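Local coordinates for protein pngf-ii (Elizabethkingia meningoseptica, PDB 4R4X) that is a peptide:N-glycosidase that probably releases N-linked glycans from glycoproteins by hydrolysing the link between the sugar chain and its asparagine, at residues E52-R55 with K56-E59; E170-A173 with L174-K177; D76-I79 with L80-E84. One frame throughout, in Å; residues are numbered along the deposited sequence.

Interaction 1: residues E52-R55 with K56-E59. With ZN (zinc ion), chain B.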
# COMPACT_ATOMS: atom_id res chain seq x y z
N GLU A 52 -27.62 4.98 -17.44
CA GLU A 52 -28.65 4.94 -18.48
C GLU A 52 -29.72 3.96 -18.07
O GLU A 52 -29.43 2.89 -17.55
CB GLU A 52 -28.09 4.54 -19.83
CG GLU A 52 -27.10 5.53 -20.41
CD GLU A 52 -26.81 5.31 -21.90
OE1 GLU A 52 -27.09 4.21 -22.41
OE2 GLU A 52 -26.31 6.25 -22.56
N ILE A 53 -30.97 4.34 -18.32
CA ILE A 53 -32.11 3.52 -17.98
C ILE A 53 -32.85 3.21 -19.26
O ILE A 53 -33.16 4.12 -20.01
CB ILE A 53 -33.08 4.26 -17.04
CG1 ILE A 53 -32.35 4.59 -15.74
CG2 ILE A 53 -34.32 3.41 -16.81
CD1 ILE A 53 -33.20 5.23 -14.66
N ASN A 54 -33.13 1.93 -19.47
CA ASN A 54 -33.95 1.45 -20.56
C ASN A 54 -35.37 1.44 -20.05
O ASN A 54 -35.68 0.70 -19.12
CB ASN A 54 -33.50 0.04 -20.96
CG ASN A 54 -34.35 -0.54 -22.08
OD1 ASN A 54 -35.48 -0.11 -22.32
ND2 ASN A 54 -33.79 -1.52 -22.79
N ARG A 55 -36.21 2.30 -20.59
CA ARG A 55 -37.54 2.49 -20.03
C ARG A 55 -38.51 1.36 -20.42
O ARG A 55 -39.57 1.23 -19.81
CB ARG A 55 -38.10 3.85 -20.44
CG ARG A 55 -37.36 5.04 -19.87
CD ARG A 55 -37.51 5.16 -18.35
NE ARG A 55 -36.72 6.27 -17.82
CZ ARG A 55 -36.57 6.52 -16.51
NH1 ARG A 55 -37.20 5.79 -15.58
NH2 ARG A 55 -35.86 7.55 -16.11
N LYS A 56 -38.14 0.53 -21.39
CA LYS A 56 -38.97 -0.63 -21.79
C LYS A 56 -38.99 -1.70 -20.70
O LYS A 56 -40.02 -2.31 -20.43
CB LYS A 56 -38.45 -1.26 -23.09
CG LYS A 56 -39.00 -0.68 -24.40
CD LYS A 56 -39.07 0.84 -24.44
CE LYS A 56 -40.48 1.34 -24.11
NZ LYS A 56 -40.54 2.76 -23.67
N ASN A 57 -37.85 -1.93 -20.06
CA ASN A 57 -37.71 -3.00 -19.07
C ASN A 57 -37.14 -2.56 -17.71
O ASN A 57 -36.89 -3.38 -16.83
CB ASN A 57 -36.93 -4.19 -19.66
CG ASN A 57 -35.50 -3.85 -20.11
OD1 ASN A 57 -34.83 -4.70 -20.69
ND2 ASN A 57 -35.02 -2.65 -19.86
N ASN A 58 -36.96 -1.25 -17.54
CA ASN A 58 -36.31 -0.71 -16.35
C ASN A 58 -34.93 -1.30 -16.04
O ASN A 58 -34.52 -1.35 -14.90
CB ASN A 58 -37.25 -0.76 -15.14
CG ASN A 58 -38.35 0.31 -15.21
OD1 ASN A 58 -38.33 1.16 -16.09
ND2 ASN A 58 -39.31 0.25 -14.29
N GLU A 59 -34.19 -1.70 -17.06
CA GLU A 59 -32.80 -2.08 -16.86
C GLU A 59 -31.98 -0.80 -16.63
O GLU A 59 -31.93 0.06 -17.49
CB GLU A 59 -32.24 -2.85 -18.05
CG GLU A 59 -30.82 -3.34 -17.80
CD GLU A 59 -30.43 -4.56 -18.63
OE1 GLU A 59 -31.16 -4.90 -19.59
OE2 GLU A 59 -29.40 -5.19 -18.32
ZN ZN B . -27.34 5.02 -24.50
O HOH W 1 -39.06 3.69 -15.67
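A beta-hairpin turn joins strand 48-54 to strand 59-65, and Asn54 secures its mouth by bonding to both Glu59 and Lys56. Across the mouth, Asn54 N gives a nearly straight hydrogen bond (175°) to Glu59 O at 3.0 Å. The same carbonyl receives a CA-H...O contact from Ile53, with CA and Glu59 O 3.5 Å apart, so Glu59 O takes a hydrogen bond from one residue and a weaker CA-H contact from the one before it. The Asn54 side chain then bonds back into the turn. With CG opposite the backbone N (chi1 179°), OD1 lies over the start of the next segment and accepts from Lys56 N at 2.9 Å, the pattern of an Asx turn. This bond is bent (144° at the hydrogen), and the donor is tilted away from the amide plane. Lys56 CB comes within 3.3 Å of Asn54 OD1; beyond it the lysine side chain crosses that of the asparagine at about a right angle and then folds back alongside Arg55. Asn58 takes up a left-handed backbone conformation, which helps the chain to reverse. A water links the two segments farther along, accepting from Arg55 NH1 at 2.8 Å and donating to Asn58 OD1 at 2.7 Å. The water lies in the guanidinium plane at its edge, while Ile53 CG2 lies over one face, toward its rim. At the strand end of the contact, Glu52 grips a zinc ion with both carboxylate oxygens, OE2 at 2.5 Å and OE1 somewhat nearer; Asp159 also binds the metal. Strand 31-36 runs along the other side of strand 48-54, where Leu33, Thr32 and Lys31 meet Glu52, Arg55 and Asn54 in turn, and Arg55 NH2 reaches Gln130 in a neighbouring loop.

Interaction 2: residues E170-A173 with L174-K177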
# COMPACT_ATOMS: atom_id res chain seq x y z
N GLU A 170 -19.22 -5.82 -19.46
CA GLU A 170 -20.12 -5.95 -18.35
C GLU A 170 -19.44 -6.74 -17.23
O GLU A 170 -18.80 -7.77 -17.48
CB GLU A 170 -21.44 -6.62 -18.75
CG GLU A 170 -22.42 -6.70 -17.58
CD GLU A 170 -23.86 -7.07 -17.94
OE1 GLU A 170 -24.14 -7.33 -19.13
OE2 GLU A 170 -24.71 -7.11 -17.02
N LYS A 171 -19.60 -6.24 -16.02
CA LYS A 171 -19.08 -6.90 -14.81
C LYS A 171 -20.13 -7.05 -13.75
O LYS A 171 -21.11 -6.32 -13.75
CB LYS A 171 -17.98 -6.04 -14.18
CG LYS A 171 -16.86 -5.60 -15.10
CD LYS A 171 -15.97 -6.75 -15.50
CE LYS A 171 -14.80 -6.21 -16.32
NZ LYS A 171 -13.90 -7.29 -16.81
N ASP A 172 -19.88 -7.92 -12.79
CA ASP A 172 -20.70 -7.96 -11.58
C ASP A 172 -20.46 -6.68 -10.78
O ASP A 172 -19.46 -5.98 -10.98
CB ASP A 172 -20.38 -9.20 -10.75
CG ASP A 172 -19.01 -9.15 -10.09
OD1 ASP A 172 -18.88 -8.47 -9.05
OD2 ASP A 172 -18.07 -9.78 -10.61
N ALA A 173 -21.37 -6.38 -9.84
CA ALA A 173 -21.32 -5.11 -9.13
C ALA A 173 -20.04 -4.94 -8.28
O ALA A 173 -19.50 -3.85 -8.19
CB ALA A 173 -22.56 -4.92 -8.26
N LEU A 174 -19.59 -6.01 -7.65
CA LEU A 174 -18.39 -5.92 -6.80
C LEU A 174 -17.16 -5.64 -7.65
O LEU A 174 -16.32 -4.83 -7.27
CB LEU A 174 -18.18 -7.19 -5.99
CG LEU A 174 -19.20 -7.41 -4.87
CD1 LEU A 174 -19.01 -8.79 -4.26
CD2 LEU A 174 -19.10 -6.32 -3.81
N THR A 175 -17.05 -6.34 -8.76
CA THR A 175 -15.93 -6.15 -9.67
C THR A 175 -15.93 -4.74 -10.29
O THR A 175 -14.88 -4.11 -10.44
CB THR A 175 -15.95 -7.23 -10.77
OG1 THR A 175 -15.85 -8.51 -10.15
CG2 THR A 175 -14.82 -7.04 -11.74
N TYR A 176 -17.10 -4.28 -10.69
CA TYR A 176 -17.28 -2.93 -11.23
C TYR A 176 -16.63 -1.88 -10.29
O TYR A 176 -15.80 -1.07 -10.72
CB TYR A 176 -18.79 -2.68 -11.43
CG TYR A 176 -19.15 -1.29 -11.87
CD1 TYR A 176 -19.15 -0.95 -13.23
CD2 TYR A 176 -19.54 -0.34 -10.95
CE1 TYR A 176 -19.47 0.33 -13.64
CE2 TYR A 176 -19.88 0.93 -11.36
CZ TYR A 176 -19.85 1.25 -12.70
OH TYR A 176 -20.15 2.51 -13.07
N LYS A 177 -17.00 -1.93 -9.01
CA LYS A 177 -16.50 -0.97 -8.03
C LYS A 177 -15.00 -1.12 -7.83
O LYS A 177 -14.28 -0.12 -7.69
CB LYS A 177 -17.21 -1.15 -6.68
CG LYS A 177 -18.70 -0.84 -6.69
CD LYS A 177 -18.96 0.64 -6.87
CE LYS A 177 -20.43 0.96 -6.67
NZ LYS A 177 -20.59 2.42 -6.59
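Leu174, in the first turn of helix 173-182, sets its CB 3.4 Å from OD1 of Asp172, the N-cap residue. Thr175 is held twice by that carboxylate. Its backbone N donates to Asp172 OD1 at 2.8 Å, approaching from above the carboxylate plane, and its OG1 donates to Asp172 OD2 at 2.6 Å, on the syn side but tilted out of the carboxylate plane. With chi1 70°, the aspartate CG sits between its own backbone N and carbonyl carbon, and this folds the carboxylate over the helix start, where the N-H groups of the first turn would probably favour a negative charge. The other branch of Thr175, CG2, rests against Lys171 CD at 3.9 Å. Tyr176 N begins the regular helical bonding with a bond to Asp172 O (2.9 Å), running nearly along the C=O axis. Lys177 N follows with a longer one to Ala173 O at 3.3 Å, and its CG lies 3.5 Å from that oxygen. The ring of Tyr176 turns inward from the helix onto Val72 and Thr74 of strand 70-76 and Gln62 and Ala64 of strand 59-65, while its OH bonds to Glu49 on strand 48-54.

Interaction 3: residues D76-I79 with L80-E84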
# COMPACT_ATOMS: atom_id res chain seq x y z
N ASP A 76 -28.72 -3.92 -13.84
CA ASP A 76 -29.63 -4.41 -12.80
C ASP A 76 -31.04 -3.92 -13.14
O ASP A 76 -31.25 -2.72 -13.30
CB ASP A 76 -29.21 -3.89 -11.42
CG ASP A 76 -29.97 -4.54 -10.25
OD1 ASP A 76 -31.05 -5.16 -10.47
OD2 ASP A 76 -29.49 -4.41 -9.09
N ASN A 77 -31.98 -4.86 -13.26
CA ASN A 77 -33.36 -4.48 -13.58
C ASN A 77 -34.31 -4.52 -12.38
O ASN A 77 -35.53 -4.47 -12.55
CB ASN A 77 -33.88 -5.33 -14.73
CG ASN A 77 -34.16 -6.76 -14.32
OD1 ASN A 77 -33.81 -7.19 -13.22
ND2 ASN A 77 -34.82 -7.49 -15.20
N THR A 78 -33.75 -4.58 -11.18
CA THR A 78 -34.53 -4.59 -9.95
C THR A 78 -34.40 -3.31 -9.13
O THR A 78 -35.07 -3.17 -8.10
CB THR A 78 -34.13 -5.76 -9.03
OG1 THR A 78 -32.82 -5.53 -8.47
CG2 THR A 78 -34.15 -7.08 -9.78
N ILE A 79 -33.53 -2.38 -9.54
CA ILE A 79 -33.22 -1.22 -8.70
C ILE A 79 -34.44 -0.31 -8.44
O ILE A 79 -34.72 0.06 -7.30
CB ILE A 79 -32.07 -0.37 -9.31
CG1 ILE A 79 -30.77 -1.17 -9.30
CG2 ILE A 79 -31.91 0.94 -8.54
CD1 ILE A 79 -29.54 -0.37 -9.70
N LEU A 80 -35.13 0.06 -9.51
CA LEU A 80 -36.27 0.98 -9.39
C LEU A 80 -37.37 0.37 -8.52
O LEU A 80 -37.86 1.01 -7.61
CB LEU A 80 -36.81 1.35 -10.78
CG LEU A 80 -35.78 2.09 -11.64
CD1 LEU A 80 -36.41 2.61 -12.92
CD2 LEU A 80 -35.14 3.21 -10.84
N ALA A 81 -37.71 -0.90 -8.79
CA ALA A 81 -38.77 -1.60 -8.04
C ALA A 81 -38.52 -1.60 -6.53
O ALA A 81 -39.46 -1.52 -5.76
CB ALA A 81 -38.93 -3.03 -8.57
N LYS A 82 -37.25 -1.65 -6.11
CA LYS A 82 -36.92 -1.67 -4.69
C LYS A 82 -37.05 -0.34 -3.94
O LYS A 82 -37.04 -0.33 -2.72
CB LYS A 82 -35.51 -2.22 -4.47
CG LYS A 82 -35.39 -3.70 -4.79
CD LYS A 82 -33.94 -4.15 -4.78
CE LYS A 82 -33.84 -5.62 -5.13
NZ LYS A 82 -32.43 -6.02 -5.33
N GLN A 83 -37.14 0.78 -4.66
CA GLN A 83 -37.22 2.07 -3.98
C GLN A 83 -38.56 2.13 -3.27
O GLN A 83 -39.55 1.72 -3.86
CB GLN A 83 -37.09 3.23 -4.99
CG GLN A 83 -35.75 3.20 -5.70
CD GLN A 83 -35.50 4.39 -6.61
OE1 GLN A 83 -36.37 5.24 -6.83
NE2 GLN A 83 -34.28 4.47 -7.12
N GLU A 84 -38.57 2.61 -2.04
CA GLU A 84 -39.80 2.74 -1.25
C GLU A 84 -40.08 4.21 -0.97
O GLU A 84 -39.32 4.85 -0.26
CB GLU A 84 -39.62 2.06 0.11
CG GLU A 84 -39.71 0.55 0.08
CD GLU A 84 -39.76 -0.03 1.49
OE1 GLU A 84 -38.71 -0.07 2.17
OE2 GLU A 84 -40.86 -0.44 1.91
O HOH W 2 -37.04 -2.38 -11.19
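Thr78 and Lys82 lie side by side and point the same way, with the lysine, extended beyond CG, running past the threonine. Its CG passes 3.4 Å from Thr78 O, and its NZ ends as a donor to Thr78 OG1 at 3.2 Å. That hydroxyl is placed by a chi1 of 70°, between the backbone N and the carbonyl carbon, which turns it both to the lysine and to Asp76. OG1 in turn donates a hydrogen bond to Asp76 OD1 at 2.7 Å, meeting it on the syn side and close to the carboxylate plane. The same oxygen also accepts from Thr78 N at 2.9 Å from well above that plane; this is an Asx turn, and it leads the chain from the end of strand 70-76 into the short helix 79-82. Asp76 OD2 lies 5.0 Å from Lys82 NZ, so the two opposite charges, though not in contact, may attract weakly, the hydroxyl lying off the line between them. The helix is weakly bonded: Lys82 N shares itself between Thr78 O and Ile79 O, each bond weak. A water links the helix to the turn, donating to Asn77 O and accepting from Ala81 N. Gln83 sets its CG 3.7 Å from Ile79 O, and its amide reaches past the helix to a nearby loop, bonding Gly129 N and Ile127 O. Ile79 packs against Ile127 of that loop, and Leu80 against Gln130 and Asp131.

All three are surface contacts of the N-terminal domain, each with one buried residue among those that touch, and each follows a strand: 48-54, 167-170 and 70-76. Interactions 1 and 3 are neighbours: Asn58 CG of the hairpin packs on Leu80 CD1 at 3.8 Å, and Asn77 CB lies against Glu59. Both face the loop containing Gln130. Interaction 2 sits apart, its centre about 18 to 19 Å from the other two, but packs on strand 70-76, from whose end interaction 3 begins. In 1 a neutral amide accepts the turn's N-H, and Glu52 binds zinc; in 2 and 3 an aspartate carboxylate takes a backbone N and a threonine hydroxyl, through two oxygens in 2 and one in 3.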